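Local coordinates for protein macrolide 2'-phosphotransferase MphH (Brachybacterium faecium, PDB 5UXD) that binds azithromycin and probably confers macrolide resistance by transferring a phosphate from a nucleotide to the 2'-hydroxyl of the antibiotic, at residues L76-P81 and G126-Q131; A70-H75 and H133-E138; R51-R54 and V58-R61. All blocks are in the same frame, centred on the assembly; numbering follows the deposited sequence. Where two conformers were deposited one is given.

Contact 1: L76-P81 and G126-Q131; sequences LDVAVP and GSVVAQ
The side-chain amide of Gln131 meets Asp77 at both its ends. Its OE1 accepts the backbone N-H of Asp77, with N and OE1 2.6 Å apart and an N-H...O angle of 163°; the donor lies in the carbonyl plane and uses one lone pair. At the other end, Gln131 NE2 makes a weak hydrogen bond to Asp77 OD1 at 3.2 Å, the amide and carboxylate planes standing 61° apart. A water adds a second grip on the oxygen: it donates to Gln131 OE1 at 2.5 Å and accepts from Val78 N at 3.3 Å, so that consecutive loop amides converge on one glutamine. In this protein-kinase-like fold, segment 76-81 is the connection from helix 59-72 to strand 85-86, and it rests on helix 119-133, much as the loop after helix αC rests on helix αE in kinases. The Gln131 chain leaves the helix at a chi1 of -110°, away from the staggered positions, and then extends towards the loop, its CB lying 3.9 Å from Leu76 CD2 as the two side chains run past each other in opposite directions. One turn earlier on the helix, Val128 crosses Val78 at about a right angle, CG2 against Val78 CG1 at 3.6 Å. Beyond this pair the loop turns to strand 210-214, where Ala79 forms backbone hydrogen bonds with Thr212 and Val214.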
ATOM      1  N   LEU A  76      -9.730 -12.367   6.236  1.00 20.51           N
ATOM      2  CA  LEU A  76      -8.733 -11.772   7.114  1.00 20.50           C
ATOM      3  C   LEU A  76      -9.329 -11.543   8.497  1.00 26.45           C
ATOM      4  O   LEU A  76     -10.460 -11.064   8.623  1.00 28.03           O
ATOM      5  CB  LEU A  76      -8.221 -10.431   6.578  1.00 23.30           C
ATOM      6  CG  LEU A  76      -7.480 -10.333   5.250  1.00 27.51           C
ATOM      7  CD1 LEU A  76      -6.846  -8.947   5.143  1.00 22.39           C
ATOM      8  CD2 LEU A  76      -6.420 -11.420   5.120  1.00 28.95           C
ATOM      9  N   ASP A  77      -8.548 -11.853   9.530  1.00 29.27           N
ATOM     10  CA  ASP A  77      -9.004 -11.571  10.884  1.00 27.91           C
ATOM     11  C   ASP A  77      -8.947 -10.080  11.190  1.00 34.09           C
ATOM     12  O   ASP A  77      -9.829  -9.553  11.877  1.00 39.70           O
ATOM     13  CB  ASP A  77      -8.187 -12.372  11.891  1.00 28.13           C
ATOM     14  CG  ASP A  77      -8.431 -13.857  11.772  1.00 41.59           C
ATOM     15  OD1 ASP A  77      -9.361 -14.241  11.029  1.00 48.01           O
ATOM     16  OD2 ASP A  77      -7.694 -14.636  12.409  1.00 46.35           O
ATOM     17  N   VAL A  78      -7.937  -9.374  10.673  1.00 21.16           N
ATOM     18  CA  VAL A  78      -7.897  -7.932  10.870  1.00 22.82           C
ATOM     19  C   VAL A  78      -8.904  -7.272   9.936  1.00 26.41           C
ATOM     20  O   VAL A  78      -9.398  -7.875   8.977  1.00 21.91           O
ATOM     21  CB  VAL A  78      -6.484  -7.353  10.669  1.00 24.95           C
ATOM     22  CG1 VAL A  78      -5.506  -7.991  11.641  1.00 28.04           C
ATOM     23  CG2 VAL A  78      -6.022  -7.545   9.239  1.00 21.87           C
ATOM     24  N   ALA A  79      -9.220  -6.015  10.234  1.00 24.55           N
ATOM     25  CA  ALA A  79     -10.281  -5.302   9.545  1.00 24.70           C
ATOM     26  C   ALA A  79      -9.776  -4.622   8.277  1.00 24.46           C
ATOM     27  O   ALA A  79      -8.618  -4.209   8.188  1.00 22.97           O
ATOM     28  CB  ALA A  79     -10.895  -4.253  10.473  1.00 16.87           C
ATOM     29  N   VAL A  80     -10.668  -4.502   7.296  1.00 16.72           N
ATOM     30  CA  VAL A  80     -10.444  -3.658   6.122  1.00 15.62           C
ATOM     31  C   VAL A  80     -11.689  -2.803   5.935  1.00 16.99           C
ATOM     32  O   VAL A  80     -12.760  -3.118   6.477  1.00 18.35           O
ATOM     33  CB  VAL A  80     -10.151  -4.494   4.850  1.00 19.25           C
ATOM     34  CG1 VAL A  80      -8.872  -5.328   5.006  1.00 19.84           C
ATOM     35  CG2 VAL A  80     -11.361  -5.361   4.483  1.00 17.88           C
ATOM     36  N   PRO A  81     -11.590  -1.721   5.163  1.00 16.51           N
ATOM     37  CA  PRO A  81     -12.770  -0.871   4.950  1.00 15.09           C
ATOM     38  C   PRO A  81     -13.964  -1.639   4.399  1.00 16.50           C
ATOM     39  O   PRO A  81     -13.827  -2.517   3.544  1.00 17.24           O
ATOM     40  CB  PRO A  81     -12.269   0.175   3.957  1.00 14.22           C
ATOM     41  CG  PRO A  81     -10.819   0.326   4.320  1.00 22.43           C
ATOM     42  CD  PRO A  81     -10.352  -1.068   4.694  1.00 19.90           C
ATOM     43  N   GLY A 126       3.680 -10.850  10.403  1.00 16.76           N
ATOM     44  CA  GLY A 126       3.823 -12.145   9.746  1.00 16.50           C
ATOM     45  C   GLY A 126       2.518 -12.919   9.705  1.00 15.93           C
ATOM     46  O   GLY A 126       2.233 -13.621   8.731  1.00 17.70           O
ATOM     47  N   SER A 127       1.704 -12.794  10.761  1.00 16.39           N
ATOM     48  CA  SER A 127       0.414 -13.476  10.796  0.53 20.15           C
ATOM     49  C   SER A 127      -0.556 -12.882   9.780  1.00 21.26           C
ATOM     50  O   SER A 127      -1.246 -13.621   9.062  1.00 16.94           O
ATOM     51  CB  SER A 127      -0.181 -13.407  12.206  0.53 24.54           C
ATOM     52  OG  SER A 127       0.566 -14.195  13.120  0.53 26.04           O
ATOM     53  N   VAL A 128      -0.634 -11.551   9.709  1.00 21.01           N
ATOM     54  CA  VAL A 128      -1.560 -10.950   8.748  1.00 18.97           C
ATOM     55  C   VAL A 128      -1.136 -11.283   7.325  1.00 18.91           C
ATOM     56  O   VAL A 128      -1.966 -11.648   6.479  1.00 16.15           O
ATOM     57  CB  VAL A 128      -1.660  -9.425   8.974  1.00 25.09           C
ATOM     58  CG1 VAL A 128      -2.358  -8.741   7.797  1.00 21.24           C
ATOM     59  CG2 VAL A 128      -2.403  -9.137  10.265  1.00 15.88           C
ATOM     60  N   VAL A 129       0.170 -11.251   7.042  1.00 15.31           N
ATOM     61  CA  VAL A 129       0.618 -11.450   5.669  1.00 13.08           C
ATOM     62  C   VAL A 129       0.365 -12.895   5.242  1.00 16.12           C
ATOM     63  O   VAL A 129      -0.043 -13.157   4.102  1.00 13.90           O
ATOM     64  CB  VAL A 129       2.093 -11.026   5.525  1.00 14.91           C
ATOM     65  CG1 VAL A 129       2.621 -11.326   4.134  1.00 10.32           C
ATOM     66  CG2 VAL A 129       2.234  -9.527   5.826  1.00 16.67           C
ATOM     67  N   ALA A 130       0.535 -13.847   6.165  1.00 16.40           N
ATOM     68  CA  ALA A 130       0.240 -15.240   5.825  1.00 16.73           C
ATOM     69  C   ALA A 130      -1.240 -15.429   5.501  1.00 19.05           C
ATOM     70  O   ALA A 130      -1.592 -16.177   4.577  1.00 20.12           O
ATOM     71  CB  ALA A 130       0.665 -16.171   6.961  1.00 19.05           C
ATOM     72  N   GLN A 131      -2.124 -14.757   6.254  1.00 18.89           N
ATOM     73  CA  GLN A 131      -3.556 -14.837   5.971  1.00 24.17           C
ATOM     74  C   GLN A 131      -3.881 -14.204   4.626  1.00 20.48           C
ATOM     75  O   GLN A 131      -4.664 -14.761   3.844  1.00 19.66           O
ATOM     76  CB  GLN A 131      -4.367 -14.155   7.081  1.00 23.56           C
ATOM     77  CG  GLN A 131      -5.157 -15.118   7.953  1.00 40.26           C
ATOM     78  CD  GLN A 131      -6.407 -14.490   8.570  1.00 38.19           C
ATOM     79  OE1 GLN A 131      -6.432 -13.301   8.882  1.00 25.14           O
ATOM     80  NE2 GLN A 131      -7.447 -15.299   8.750  1.00 31.35           N
TER
HETATM   81  O   HOH W   1      -5.419 -11.081   9.411  1.00 38.34           O

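Contact 2: A70-H75 and H133-E138; sequences AMLAPH and HAVDAE
Val135 pushes its isopropyl group towards the end of helix 59-72 and divides its two methyls among three partners. CG1, anti to the backbone N (chi1 167°), meets Met71 tip to tip, 4.0 Å from Met71 CE and 4.1 Å from Met71 SD. The thioether reaches this place by a curled path: its first torsion sets CG between the backbone N and the carbonyl carbon, and chi3 is close to zero (4°), which folds CE back instead of letting the chain extend. The other methyl, CG2, lies 3.7 Å from Leu72 CD1, where the leucine crosses the valine at about a right angle, and 3.9 Å from His75 CB. Of His75, then, the methylene does the touching, while the imidazole turns back over its own segment and gives a weak, bent hydrogen bond from ND1 to Met71 O (3.1 Å).

The contact joins the C-terminal end of helix 59-72, where a short 3-10 turn is held by His75 N bonding to Leu72 O, to the link between helices 119-133 and 137-141. Leu194 of strand 193-195 touches Val135 as well, and Trp217 packs on Leu72. Asp136, next in the chain, is the N-cap of helix 137-141, its OD2 accepting from Ala139 N.

Across the two segments the meeting is wholly apolar, methyls against methyls, sulfur and methylene. Val135 and Leu72 form its buried side and His75 its exposed margin, so the contact depends on apolar packing only partly screened from solvent.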
ATOM      1  N   ALA A  70     -14.428  -6.318  -0.973  1.00 19.60           N
ATOM      2  CA  ALA A  70     -15.593  -7.163  -0.721  1.00 22.69           C
ATOM      3  C   ALA A  70     -15.207  -8.634  -0.609  1.00 26.40           C
ATOM      4  O   ALA A  70     -15.686  -9.343   0.284  1.00 27.71           O
ATOM      5  CB  ALA A  70     -16.627  -6.969  -1.827  1.00 27.54           C
ATOM      6  N   MET A  71     -14.351  -9.117  -1.494  1.00 21.43           N
ATOM      7  CA  MET A  71     -13.974 -10.520  -1.444  1.00 25.25           C
ATOM      8  C   MET A  71     -12.955 -10.858  -0.375  1.00 20.48           C
ATOM      9  O   MET A  71     -12.870 -11.996   0.051  1.00 22.44           O
ATOM     10  CB  MET A  71     -13.398 -10.979  -2.789  1.00 27.14           C
ATOM     11  CG  MET A  71     -12.014 -10.436  -3.106  1.00 34.69           C
ATOM     12  SD  MET A  71     -10.618 -11.538  -2.743  1.00 31.04           S
ATOM     13  CE  MET A  71     -11.468 -13.007  -2.219  1.00 33.97           C
ATOM     14  N   LEU A  72     -12.224  -9.857   0.090  1.00 21.04           N
ATOM     15  CA  LEU A  72     -11.102 -10.110   0.990  1.00 18.32           C
ATOM     16  C   LEU A  72     -11.519 -10.131   2.457  1.00 20.09           C
ATOM     17  O   LEU A  72     -11.010 -10.950   3.229  1.00 20.44           O
ATOM     18  CB  LEU A  72     -10.014  -9.059   0.759  1.00 20.78           C
ATOM     19  CG  LEU A  72      -8.752  -9.041   1.608  1.00 27.62           C
ATOM     20  CD1 LEU A  72      -8.015 -10.376   1.513  1.00 29.58           C
ATOM     21  CD2 LEU A  72      -7.878  -7.884   1.134  1.00 27.02           C
ATOM     22  N   ALA A  73     -12.459  -9.270   2.841  1.00 22.95           N
ATOM     23  CA  ALA A  73     -12.824  -9.123   4.249  1.00 19.91           C
ATOM     24  C   ALA A  73     -13.157 -10.434   4.966  1.00 25.11           C
ATOM     25  O   ALA A  73     -12.699 -10.606   6.109  1.00 23.69           O
ATOM     26  CB  ALA A  73     -13.996  -8.135   4.363  1.00 21.40           C
ATOM     27  N   PRO A  74     -13.918 -11.376   4.393  1.00 21.85           N
ATOM     28  CA  PRO A  74     -14.185 -12.632   5.119  1.00 22.15           C
ATOM     29  C   PRO A  74     -12.948 -13.465   5.405  1.00 31.25           C
ATOM     30  O   PRO A  74     -13.003 -14.331   6.288  1.00 33.29           O
ATOM     31  CB  PRO A  74     -15.143 -13.385   4.186  1.00 29.41           C
ATOM     32  CG  PRO A  74     -15.740 -12.348   3.327  1.00 34.78           C
ATOM     33  CD  PRO A  74     -14.678 -11.319   3.131  1.00 25.05           C
ATOM     34  N   HIS A  75     -11.840 -13.241   4.701  1.00 22.85           N
ATOM     35  CA  HIS A  75     -10.671 -14.110   4.792  1.00 26.42           C
ATOM     36  C   HIS A  75      -9.561 -13.559   5.674  1.00 29.60           C
ATOM     37  O   HIS A  75      -8.542 -14.235   5.856  1.00 34.21           O
ATOM     38  CB  HIS A  75     -10.123 -14.386   3.387  1.00 26.64           C
ATOM     39  CG  HIS A  75     -11.107 -15.067   2.492  1.00 28.09           C
ATOM     40  ND1 HIS A  75     -11.615 -14.476   1.357  1.00 32.46           N
ATOM     41  CD2 HIS A  75     -11.702 -16.281   2.585  1.00 33.95           C
ATOM     42  CE1 HIS A  75     -12.471 -15.300   0.780  1.00 43.88           C
ATOM     43  NE2 HIS A  75     -12.543 -16.402   1.504  1.00 38.29           N
ATOM     44  N   HIS A 133      -1.804 -13.878   2.087  1.00 14.59           N
ATOM     45  CA  HIS A 133      -1.196 -14.669   1.028  1.00 14.91           C
ATOM     46  C   HIS A 133      -1.872 -16.018   0.842  1.00 20.13           C
ATOM     47  O   HIS A 133      -1.627 -16.678  -0.174  1.00 16.58           O
ATOM     48  CB  HIS A 133       0.292 -14.846   1.322  1.00 17.42           C
ATOM     49  CG  HIS A 133       1.080 -13.582   1.160  1.00 10.46           C
ATOM     50  ND1 HIS A 133       2.458 -13.550   1.177  1.00 15.42           N
ATOM     51  CD2 HIS A 133       0.675 -12.302   0.958  1.00 15.72           C
ATOM     52  CE1 HIS A 133       2.867 -12.308   0.994  1.00 16.50           C
ATOM     53  NE2 HIS A 133       1.804 -11.531   0.860  1.00 15.80           N
ATOM     54  N   ALA A 134      -2.709 -16.440   1.796  1.00 16.14           N
ATOM     55  CA  ALA A 134      -3.486 -17.668   1.660  1.00 19.37           C
ATOM     56  C   ALA A 134      -4.744 -17.483   0.823  1.00 22.46           C
ATOM     57  O   ALA A 134      -5.395 -18.482   0.480  1.00 22.15           O
ATOM     58  CB  ALA A 134      -3.861 -18.197   3.047  1.00 26.91           C
ATOM     59  N   VAL A 135      -5.092 -16.240   0.482  1.00 17.92           N
ATOM     60  CA  VAL A 135      -6.354 -15.956  -0.200  1.00 21.16           C
ATOM     61  C   VAL A 135      -6.327 -16.551  -1.601  1.00 20.99           C
ATOM     62  O   VAL A 135      -5.306 -16.494  -2.294  1.00 18.67           O
ATOM     63  CB  VAL A 135      -6.604 -14.437  -0.239  1.00 19.04           C
ATOM     64  CG1 VAL A 135      -7.731 -14.096  -1.218  1.00 22.95           C
ATOM     65  CG2 VAL A 135      -6.922 -13.903   1.146  1.00 22.55           C
ATOM     66  N   ASP A 136      -7.462 -17.125  -2.020  1.00 21.44           N
ATOM     67  CA  ASP A 136      -7.577 -17.799  -3.308  1.00 21.50           C
ATOM     68  C   ASP A 136      -7.193 -16.857  -4.447  1.00 20.39           C
ATOM     69  O   ASP A 136      -7.823 -15.813  -4.647  1.00 22.09           O
ATOM     70  CB  ASP A 136      -9.012 -18.312  -3.473  1.00 26.73           C
ATOM     71  CG  ASP A 136      -9.252 -18.989  -4.808  1.00 36.44           C
ATOM     72  OD1 ASP A 136      -8.523 -19.939  -5.162  1.00 42.44           O
ATOM     73  OD2 ASP A 136     -10.199 -18.579  -5.500  1.00 38.93           O
ATOM     74  N   ALA A 137      -6.157 -17.231  -5.199  1.00 28.75           N
ATOM     75  CA  ALA A 137      -5.591 -16.310  -6.183  1.00 26.32           C
ATOM     76  C   ALA A 137      -6.497 -16.145  -7.398  1.00 25.03           C
ATOM     77  O   ALA A 137      -6.475 -15.091  -8.042  1.00 25.40           O
ATOM     78  CB  ALA A 137      -4.200 -16.781  -6.607  1.00 33.34           C
ATOM     79  N   GLU A 138      -7.309 -17.151  -7.719  1.00 27.69           N
ATOM     80  CA  GLU A 138      -8.226 -17.004  -8.846  1.00 32.45           C
ATOM     81  C   GLU A 138      -9.364 -16.050  -8.511  1.00 33.13           C
ATOM     82  O   GLU A 138      -9.778 -15.248  -9.356  1.00 29.87           O
ATOM     83  CB  GLU A 138      -8.759 -18.369  -9.274  1.00 41.48           C
ATOM     84  CG  GLU A 138      -7.670 -19.306  -9.779  1.00 48.72           C
ATOM     85  CD  GLU A 138      -6.840 -18.723 -10.921  1.00 61.63           C
ATOM     86  OE1 GLU A 138      -5.689 -19.181 -11.102  1.00 67.03           O
ATOM     87  OE2 GLU A 138      -7.330 -17.830 -11.651  1.00 59.01           O
TER

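Contact 3: R51-R54 and V58-R61; sequences RLPR and VLER
Pro53 turns CB and CG of its ring to the start of helix 59-72 and supplies the apolar part of the contact. Its CB lies 3.6 Å from Val58 CG2; a chi1 of -53° puts the other methyl, CG1, anti to the carbonyl carbon and leaves CG2 between the backbone N and that carbon. Pro53 CG and CB approach Leu59 CD2 at 3.8 and 3.9 Å respectively, with the leucine crossing the ring at about a right angle. Phe35 of strand 35-42 also packs on both Pro53 and Val58.

The polar partners of both arginines lie outside the two segments. Arg54 sends NE to a hydrogen bond with Gly32 O, while its backbone pairs with Asp34. Arg51, which binds GDP in another structure of this protein, makes a cation-pi contact with Phe35 and a long, weak ion pair through NH1 with Glu65 OE1 on the helix; the latter recalls the pairing of strand β3 with helix αC in protein kinases.

Between the two segments the interaction is thus carbon-to-carbon packing, the Pro53 ring carbons meeting the Val58 and Leu59 methyls across the short three-residue connection from strand 47-53 to helix 59-72.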
ATOM      1  N   ARG A  51     -15.213   9.395   1.153  1.00 17.86           N
ATOM      2  CA  ARG A  51     -14.242   9.636   0.090  1.00 12.85           C
ATOM      3  C   ARG A  51     -14.982  10.226  -1.099  1.00 21.95           C
ATOM      4  O   ARG A  51     -15.918   9.605  -1.614  1.00 23.21           O
ATOM      5  CB  ARG A  51     -13.508   8.354  -0.318  1.00 21.23           C
ATOM      6  CG  ARG A  51     -12.812   7.650   0.826  1.00 26.33           C
ATOM      7  CD  ARG A  51     -12.223   6.321   0.349  1.00 39.81           C
ATOM      8  NE  ARG A  51     -11.066   6.508  -0.520  1.00 30.32           N
ATOM      9  CZ  ARG A  51     -10.712   5.666  -1.490  1.00 32.91           C
ATOM     10  NH1 ARG A  51     -11.435   4.584  -1.736  1.00 31.25           N
ATOM     11  NH2 ARG A  51      -9.635   5.914  -2.223  1.00 43.58           N
ATOM     12  N   LEU A  52     -14.579  11.427  -1.519  1.00 18.81           N
ATOM     13  CA  LEU A  52     -15.256  12.112  -2.617  1.00 19.13           C
ATOM     14  C   LEU A  52     -14.373  12.119  -3.856  1.00 20.33           C
ATOM     15  O   LEU A  52     -13.347  12.815  -3.872  1.00 19.30           O
ATOM     16  CB  LEU A  52     -15.618  13.541  -2.213  1.00 20.93           C
ATOM     17  CG  LEU A  52     -16.848  13.683  -1.307  1.00 27.69           C
ATOM     18  CD1 LEU A  52     -16.569  13.216   0.118  1.00 22.08           C
ATOM     19  CD2 LEU A  52     -17.291  15.125  -1.315  1.00 26.00           C
ATOM     20  N   PRO A  53     -14.726  11.385  -4.916  1.00 22.24           N
ATOM     21  CA  PRO A  53     -13.857  11.328  -6.104  1.00 19.36           C
ATOM     22  C   PRO A  53     -13.756  12.686  -6.785  1.00 20.57           C
ATOM     23  O   PRO A  53     -14.768  13.313  -7.110  1.00 23.55           O
ATOM     24  CB  PRO A  53     -14.544  10.288  -7.004  1.00 18.70           C
ATOM     25  CG  PRO A  53     -15.430   9.482  -6.053  1.00 15.66           C
ATOM     26  CD  PRO A  53     -15.882  10.480  -5.018  1.00 15.67           C
ATOM     27  N   ARG A  54     -12.515  13.148  -6.987  1.00 18.53           N
ATOM     28  CA  ARG A  54     -12.291  14.474  -7.555  1.00 19.85           C
ATOM     29  C   ARG A  54     -12.582  14.536  -9.052  1.00 21.67           C
ATOM     30  O   ARG A  54     -12.962  15.601  -9.559  1.00 25.48           O
ATOM     31  CB  ARG A  54     -10.852  14.922  -7.302  1.00 20.42           C
ATOM     32  CG  ARG A  54     -10.528  15.202  -5.844  1.00 24.41           C
ATOM     33  CD  ARG A  54      -9.166  15.900  -5.729  1.00 28.58           C
ATOM     34  NE  ARG A  54      -8.734  16.069  -4.341  1.00 30.97           N
ATOM     35  CZ  ARG A  54      -9.112  17.078  -3.562  1.00 38.39           C
ATOM     36  NH1 ARG A  54      -9.936  18.005  -4.031  1.00 40.60           N
ATOM     37  NH2 ARG A  54      -8.671  17.161  -2.311  1.00 33.49           N
ATOM     38  N   VAL A  58     -10.751   8.601 -11.579  1.00 22.81           N
ATOM     39  CA  VAL A  58     -10.325   7.806 -10.426  1.00 20.35           C
ATOM     40  C   VAL A  58     -11.277   6.658 -10.137  1.00 15.70           C
ATOM     41  O   VAL A  58     -10.987   5.831  -9.253  1.00 21.13           O
ATOM     42  CB  VAL A  58     -10.176   8.670  -9.152  1.00 22.43           C
ATOM     43  CG1 VAL A  58      -9.272   9.870  -9.430  1.00 21.63           C
ATOM     44  CG2 VAL A  58     -11.541   9.101  -8.605  1.00 21.13           C
ATOM     45  N   LEU A  59     -12.385   6.557 -10.881  1.00 15.14           N
ATOM     46  CA  LEU A  59     -13.426   5.602 -10.520  1.00 15.13           C
ATOM     47  C   LEU A  59     -13.061   4.173 -10.913  1.00 16.57           C
ATOM     48  O   LEU A  59     -13.528   3.222 -10.269  1.00 16.83           O
ATOM     49  CB  LEU A  59     -14.749   6.014 -11.172  1.00 15.74           C
ATOM     50  CG  LEU A  59     -15.311   7.304 -10.569  1.00 20.87           C
ATOM     51  CD1 LEU A  59     -16.525   7.769 -11.349  1.00 22.62           C
ATOM     52  CD2 LEU A  59     -15.646   7.118  -9.084  1.00 22.66           C
ATOM     53  N   GLU A  60     -12.218   3.994 -11.932  1.00 18.32           N
ATOM     54  CA  GLU A  60     -11.777   2.655 -12.310  1.00 18.42           C
ATOM     55  C   GLU A  60     -10.967   2.019 -11.188  1.00 16.65           C
ATOM     56  O   GLU A  60     -11.227   0.874 -10.793  1.00 18.97           O
ATOM     57  CB  GLU A  60     -10.965   2.717 -13.602  1.00 19.10           C
ATOM     58  CG  GLU A  60     -10.742   1.365 -14.264  1.00 20.14           C
ATOM     59  CD  GLU A  60      -9.820   1.452 -15.468  1.00 27.35           C
ATOM     60  OE1 GLU A  60      -9.264   0.407 -15.870  1.00 31.07           O
ATOM     61  OE2 GLU A  60      -9.634   2.563 -16.011  1.00 25.00           O
ATOM     62  N   ARG A  61      -9.999   2.762 -10.632  1.00 17.65           N
ATOM     63  CA  ARG A  61      -9.195   2.213  -9.539  1.00 25.38           C
ATOM     64  C   ARG A  61     -10.054   1.951  -8.311  1.00 19.06           C
ATOM     65  O   ARG A  61      -9.842   0.967  -7.589  1.00 18.46           O
ATOM     66  CB  ARG A  61      -8.056   3.165  -9.170  1.00 31.37           C
ATOM     67  CG  ARG A  61      -7.123   3.550 -10.280  1.00 47.21           C
ATOM     68  CD  ARG A  61      -5.674   3.606  -9.833  1.00 54.52           C
ATOM     69  NE  ARG A  61      -4.786   3.365 -10.960  1.00 72.94           N
ATOM     70  CZ  ARG A  61      -4.178   2.217 -11.208  1.00 70.38           C
ATOM     71  NH1 ARG A  61      -4.346   1.175 -10.394  1.00 58.59           N
ATOM     72  NH2 ARG A  61      -3.395   2.096 -12.258  1.00 58.49           N
TER

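Helix 59-72 ties the set together: contact 3 lies where strand 47-53 leads into its first turn, and contact 2 at its last, with centres about 23 Å apart. Contact 1 follows directly on the loop leaving that helix, its centre about 10 Å from that of contact 2 and about 25 Å from that of contact 3. Along the chain contact 3 closes first; contact 2 then spans residues 70-138, and contact 1 falls within that span. Contacts 1 and 2 touch, through Val80 and Ala73 and through Gln131 and His75. Contact 2 sets the helix end against the link after helix 119-133, contact 1 lays the following loop on that helix, and contact 3 fixes the start to the nucleotide-binding sheet, consistent with a kinase-like, two-lobed arrangement.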